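Local coordinates for mandelate racemase/muconate lactonizing enzyme family protein (Roseovarius nubinhibens ISM, PDB 3U4F) that binds magnesium in an enolase-superfamily barrel and probably acts as a hydro-lyase or racemase, at residues K243-S246 against E247-I251; E257-D261 against L262-R266. One frame throughout, in Å; residues are numbered along the deposited sequence.

Contact 1: K243-S246 against E247-I251. With MG (magnesium ion), chain G.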
loop_
_atom_site.group_PDB
_atom_site.type_symbol
_atom_site.label_atom_id
_atom_site.label_comp_id
_atom_site.label_asym_id
_atom_site.label_seq_id
_atom_site.Cartn_x
_atom_site.Cartn_y
_atom_site.Cartn_z
ATOM N N LYS A 243 4.516 21.165 -0.674
ATOM C CA LYS A 243 4.484 22.252 -1.665
ATOM C C LYS A 243 4.581 23.638 -1.006
ATOM O O LYS A 243 5.335 24.508 -1.453
ATOM C CB LYS A 243 3.210 22.151 -2.486
ATOM C CG LYS A 243 3.086 23.161 -3.628
ATOM C CD LYS A 243 1.831 22.857 -4.430
ATOM C CE LYS A 243 1.296 24.068 -5.189
ATOM N NZ LYS A 243 2.111 24.269 -6.402
ATOM N N GLU A 244 3.812 23.855 0.060
ATOM C CA GLU A 244 3.925 25.124 0.784
ATOM C C GLU A 244 5.363 25.434 1.196
ATOM O O GLU A 244 5.825 26.585 1.091
ATOM C CB GLU A 244 3.033 25.140 2.027
ATOM C CG GLU A 244 2.819 26.580 2.528
ATOM C CD GLU A 244 2.060 26.652 3.847
ATOM O OE1 GLU A 244 1.253 25.723 4.139
ATOM O OE2 GLU A 244 2.298 27.654 4.570
ATOM N N VAL A 245 6.072 24.419 1.682
ATOM C CA VAL A 245 7.459 24.603 2.087
ATOM C C VAL A 245 8.377 24.943 0.906
ATOM O O VAL A 245 9.141 25.919 0.976
ATOM C CB VAL A 245 7.978 23.384 2.870
ATOM C CG1 VAL A 245 9.412 23.607 3.330
ATOM C CG2 VAL A 245 7.036 23.113 4.072
ATOM N N SER A 246 8.302 24.138 -0.162
ATOM C CA SER A 246 8.997 24.420 -1.440
ATOM C C SER A 246 8.731 25.822 -1.925
ATOM O O SER A 246 9.657 26.524 -2.338
ATOM C CB SER A 246 8.513 23.473 -2.561
ATOM O OG SER A 246 8.997 22.201 -2.258
ATOM N N GLU A 247 7.468 26.229 -1.903
ATOM C CA GLU A 247 7.128 27.584 -2.393
ATOM C C GLU A 247 7.721 28.714 -1.554
ATOM O O GLU A 247 8.066 29.771 -2.103
ATOM C CB GLU A 247 5.613 27.764 -2.592
ATOM C CG GLU A 247 5.054 26.987 -3.784
ATOM C CD GLU A 247 3.522 26.993 -3.837
ATOM O OE1 GLU A 247 2.864 26.938 -2.770
ATOM O OE2 GLU A 247 2.964 27.052 -4.952
ATOM N N ALA A 248 7.835 28.509 -0.240
ATOM C CA ALA A 248 8.382 29.534 0.656
ATOM C C ALA A 248 9.918 29.590 0.697
ATOM O O ALA A 248 10.487 30.596 1.129
ATOM C CB ALA A 248 7.815 29.369 2.095
ATOM N N LEU A 249 10.590 28.517 0.282
ATOM C CA LEU A 249 12.059 28.440 0.419
ATOM C C LEU A 249 12.816 28.480 -0.909
ATOM O O LEU A 249 12.325 28.010 -1.916
ATOM C CB LEU A 249 12.485 27.186 1.179
ATOM C CG LEU A 249 11.932 27.087 2.601
ATOM C CD1 LEU A 249 12.260 25.699 3.200
ATOM C CD2 LEU A 249 12.536 28.193 3.468
ATOM N N ASP A 250 14.016 29.045 -0.873
ATOM C CA ASP A 250 14.946 28.966 -1.988
ATOM C C ASP A 250 15.731 27.652 -1.983
ATOM O O ASP A 250 16.072 27.161 -3.056
ATOM C CB ASP A 250 15.936 30.125 -1.965
ATOM C CG ASP A 250 15.262 31.463 -2.164
ATOM O OD1 ASP A 250 14.377 31.562 -3.045
ATOM O OD2 ASP A 250 15.626 32.398 -1.433
ATOM N N ILE A 251 16.045 27.109 -0.808
ATOM C CA ILE A 251 16.758 25.812 -0.730
ATOM C C ILE A 251 15.901 24.738 -1.432
ATOM O O ILE A 251 14.670 24.789 -1.353
ATOM C CB ILE A 251 17.107 25.432 0.743
ATOM C CG1 ILE A 251 17.961 24.139 0.818
ATOM C CG2 ILE A 251 15.831 25.422 1.630
ATOM C CD1 ILE A 251 18.614 23.918 2.200
HETATM MG MG MG G . 11.450 26.756 -3.325
HETATM O O HOH W 1 13.154 27.090 -4.605
HETATM O O HOH W 2 12.296 25.010 -2.517
HETATM O O HOH W 3 10.624 25.628 -4.928
HETATM O O HOH W 4 10.702 28.583 -4.235
#

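Contact 2: E257-D261 against L262-R266. With MG (magnesium ion), chain E; GAI (guanidine), chain F.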
loop_
_atom_site.group_PDB
_atom_site.type_symbol
_atom_site.label_atom_id
_atom_site.label_comp_id
_atom_site.label_asym_id
_atom_site.label_seq_id
_atom_site.Cartn_x
_atom_site.Cartn_y
_atom_site.Cartn_z
ATOM N N GLU A 257 10.742 9.123 -1.349
ATOM C CA GLU A 257 11.284 7.790 -1.120
ATOM C C GLU A 257 10.237 6.751 -0.742
ATOM O O GLU A 257 10.411 5.590 -1.102
ATOM C CB GLU A 257 12.430 7.786 -0.119
ATOM C CG GLU A 257 12.012 8.062 1.325
ATOM C CD GLU A 257 13.208 8.376 2.154
ATOM O OE1 GLU A 257 13.962 9.324 1.784
ATOM O OE2 GLU A 257 13.385 7.684 3.177
ATOM N N GLN A 258 9.152 7.163 -0.064
ATOM C CA GLN A 258 8.065 6.196 0.298
ATOM C C GLN A 258 6.949 6.117 -0.710
ATOM O O GLN A 258 5.982 5.397 -0.513
ATOM C CB GLN A 258 7.457 6.509 1.673
ATOM C CG GLN A 258 8.376 6.224 2.823
ATOM C CD GLN A 258 9.260 7.398 3.243
ATOM O OE1 GLN A 258 9.042 8.562 2.869
ATOM N NE2 GLN A 258 10.218 7.101 4.092
ATOM N N ASP A 259 7.072 6.849 -1.806
ATOM C CA ASP A 259 6.027 6.871 -2.806
ATOM C C ASP A 259 6.165 5.736 -3.812
ATOM O O ASP A 259 7.112 5.712 -4.597
ATOM C CB ASP A 259 6.049 8.220 -3.506
ATOM C CG ASP A 259 5.432 9.296 -2.645
ATOM O OD1 ASP A 259 4.179 9.328 -2.565
ATOM O OD2 ASP A 259 6.184 10.050 -1.998
ATOM N N CYS A 260 5.205 4.815 -3.788
ATOM C CA CYS A 260 5.275 3.638 -4.649
ATOM C C CYS A 260 4.132 3.655 -5.690
ATOM O O CYS A 260 4.034 2.780 -6.538
ATOM C CB CYS A 260 5.243 2.363 -3.782
ATOM S SG CYS A 260 3.747 2.152 -2.826
ATOM N N ASP A 261 3.302 4.696 -5.647
ATOM C CA ASP A 261 2.090 4.788 -6.483
ATOM C C ASP A 261 2.356 5.753 -7.636
ATOM O O ASP A 261 2.574 6.936 -7.407
ATOM C CB ASP A 261 0.902 5.270 -5.616
ATOM C CG ASP A 261 -0.396 5.475 -6.410
ATOM O OD1 ASP A 261 -0.411 5.384 -7.652
ATOM O OD2 ASP A 261 -1.436 5.732 -5.763
ATOM N N LEU A 262 2.309 5.264 -8.873
ATOM C CA LEU A 262 2.598 6.120 -10.037
ATOM C C LEU A 262 1.621 7.286 -10.203
ATOM O O LEU A 262 1.989 8.340 -10.743
ATOM C CB LEU A 262 2.698 5.320 -11.339
ATOM C CG LEU A 262 3.856 4.325 -11.476
ATOM C CD1 LEU A 262 3.732 3.501 -12.739
ATOM C CD2 LEU A 262 5.243 5.010 -11.432
ATOM N N THR A 263 0.384 7.106 -9.745
ATOM C CA THR A 263 -0.580 8.221 -9.776
ATOM C C THR A 263 -0.231 9.337 -8.803
ATOM O O THR A 263 -0.324 10.547 -9.134
ATOM C CB THR A 263 -2.027 7.738 -9.549
ATOM O OG1 THR A 263 -2.254 6.634 -10.406
ATOM C CG2 THR A 263 -3.021 8.844 -9.930
ATOM N N THR A 264 0.229 8.959 -7.622
ATOM C CA THR A 264 0.710 9.956 -6.683
ATOM C C THR A 264 1.939 10.671 -7.225
ATOM O O THR A 264 2.068 11.879 -7.087
ATOM C CB THR A 264 1.007 9.320 -5.361
ATOM O OG1 THR A 264 -0.189 8.653 -4.926
ATOM C CG2 THR A 264 1.456 10.364 -4.345
ATOM N N TRP A 265 2.845 9.916 -7.829
ATOM C CA TRP A 265 3.998 10.535 -8.472
ATOM C C TRP A 265 3.579 11.600 -9.511
ATOM O O TRP A 265 4.141 12.708 -9.553
ATOM C CB TRP A 265 4.886 9.457 -9.107
ATOM C CG TRP A 265 5.926 8.949 -8.155
ATOM C CD1 TRP A 265 5.980 7.705 -7.579
ATOM C CD2 TRP A 265 7.050 9.672 -7.642
ATOM N NE1 TRP A 265 7.080 7.601 -6.768
ATOM C CE2 TRP A 265 7.750 8.799 -6.773
ATOM C CE3 TRP A 265 7.520 10.987 -7.811
ATOM C CZ2 TRP A 265 8.916 9.183 -6.087
ATOM C CZ3 TRP A 265 8.659 11.373 -7.118
ATOM C CH2 TRP A 265 9.357 10.465 -6.269
ATOM N N ARG A 266 2.594 11.266 -10.341
ATOM C CA ARG A 266 2.130 12.201 -11.351
ATOM C C ARG A 266 1.582 13.453 -10.687
ATOM O O ARG A 266 1.891 14.565 -11.134
ATOM C CB ARG A 266 1.078 11.591 -12.274
ATOM C CG ARG A 266 0.716 12.590 -13.419
ATOM C CD ARG A 266 -0.188 11.999 -14.472
ATOM N NE ARG A 266 -1.211 11.111 -13.922
ATOM C CZ ARG A 266 -2.308 11.492 -13.274
ATOM N NH1 ARG A 266 -2.569 12.774 -13.064
ATOM N NH2 ARG A 266 -3.155 10.570 -12.848
HETATM MG MG MG E . 15.102 10.445 3.066
HETATM C C GAI F . 16.999 8.807 3.647
HETATM N N1 GAI F . 18.020 8.040 3.931
HETATM N N2 GAI F . 15.831 8.862 4.380
HETATM N N3 GAI F . 17.021 9.578 2.547
HETATM O O HOH W 5 13.454 11.134 3.936
#

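Contact 1: K243-S246 against E247-I251
K243 and E247, one helical turn apart near the C-terminal end of helix 239-248, meet twice. The backbone N of E247 donates to O of K243 at 2.8 Å, in a nearly straight bond (163° at the hydrogen). Beyond it the side chains make a long salt bridge, weak as a hydrogen bond, with NZ of K243 3.3 Å from OE2 of E247. With CG of K243 anti to its backbone N (chi1 -176°), the lysine chain crosses the glutamate, and a bend at chi4 leaves CE and NZ both against OE2; the same NZ also donates to O of M271. A248 N bonds to O of E244, whereas L249 N has only weak bonds, to O of V245 and O of S246. Alongside, CG1 of V245 packs on CD1 of L249 at 3.5 Å, the two side chains pointing the same way.

Where the helix unwinds, O of S246 and O of L249 each bind magnesium at 2.1 Å, and four waters complete an octahedral shell. Water 2 donates to O of I251 at 2.7 Å; OG of S246 turns instead to O of A273. Two neutral carbonyls thus supply all the protein ligands, so the ion probably keeps most of its charge and polarises its waters.

Contact 2: E257-D261 against L262-R266
This is a helix N-terminus capped from the loop before it: D259 and D261, in the turn that leaves barrel strand 253-255, hold the first turn of helix 262-270. D261 is the N-cap. Its OD1 accepts from N of T263 at 2.8 Å, the donor lying above the carboxylate plane, 45° out of it. A chi1 of 177° swings the carboxylate away from D261's own N and toward the helix start, and OD2 comes to 3.3 Å from OG1 of T264, at best a weak bond. The backbone O of D261 takes N of W265 in a nearly straight bond of 3.0 Å.

W265 reaches back past the cap to D259. Its indole NE1 donates to O of D259 at 2.9 Å, approaching from above the carbonyl plane rather than on a lone pair, while CB of D259 sits 3.3 Å above one ring face, toward the rim. From the carboxylate end of D259, OD1 touches CG2 of T264 at 3.4 Å, the two side chains crossing at about a right angle. V293 of helix 287-299 and P279 also pack on the indole. A leucine in place of W265 would probably leave O of D259 without its indole donor and strip the cover from D259 CB, freeing this loop to shift.

At the loop's start E257 faces the barrel mouth, where OE1 binds magnesium at 2.0 Å beside D205 and E231; guanidine N2 and N3 and water 5 complete the shell. OE2 of E257 forms a salt bridge with K94 of the second subunit. The carboxylate of D261 lies against the positive end of the helix dipole, which would probably favour its charged form, and the cap and indole bond together probably steady the 259-261 end of the loop that begins with the metal ligand E257.

In the fold
Contacts 1 and 2 follow one another along the chain, joined by strand 253-255 of the barrel: 243-251 closes helix 239-248 ahead of that strand, and 257-266 opens helix 262-270 after it. Their centres lie 20 Å apart and their nearest atoms about 11 Å, so they do not touch. Each holds its own magnesium ion. In contact 2 the metal is the active-site ion, with guanidine in the pocket; contact 1, whose centre lies about 24 Å from the centre of the chain against about 13 Å for contact 2, holds a more peripheral ion. Even V245, packed on V253, has its side chain about 10 Å from that of E231, a ligand of the active-site magnesium.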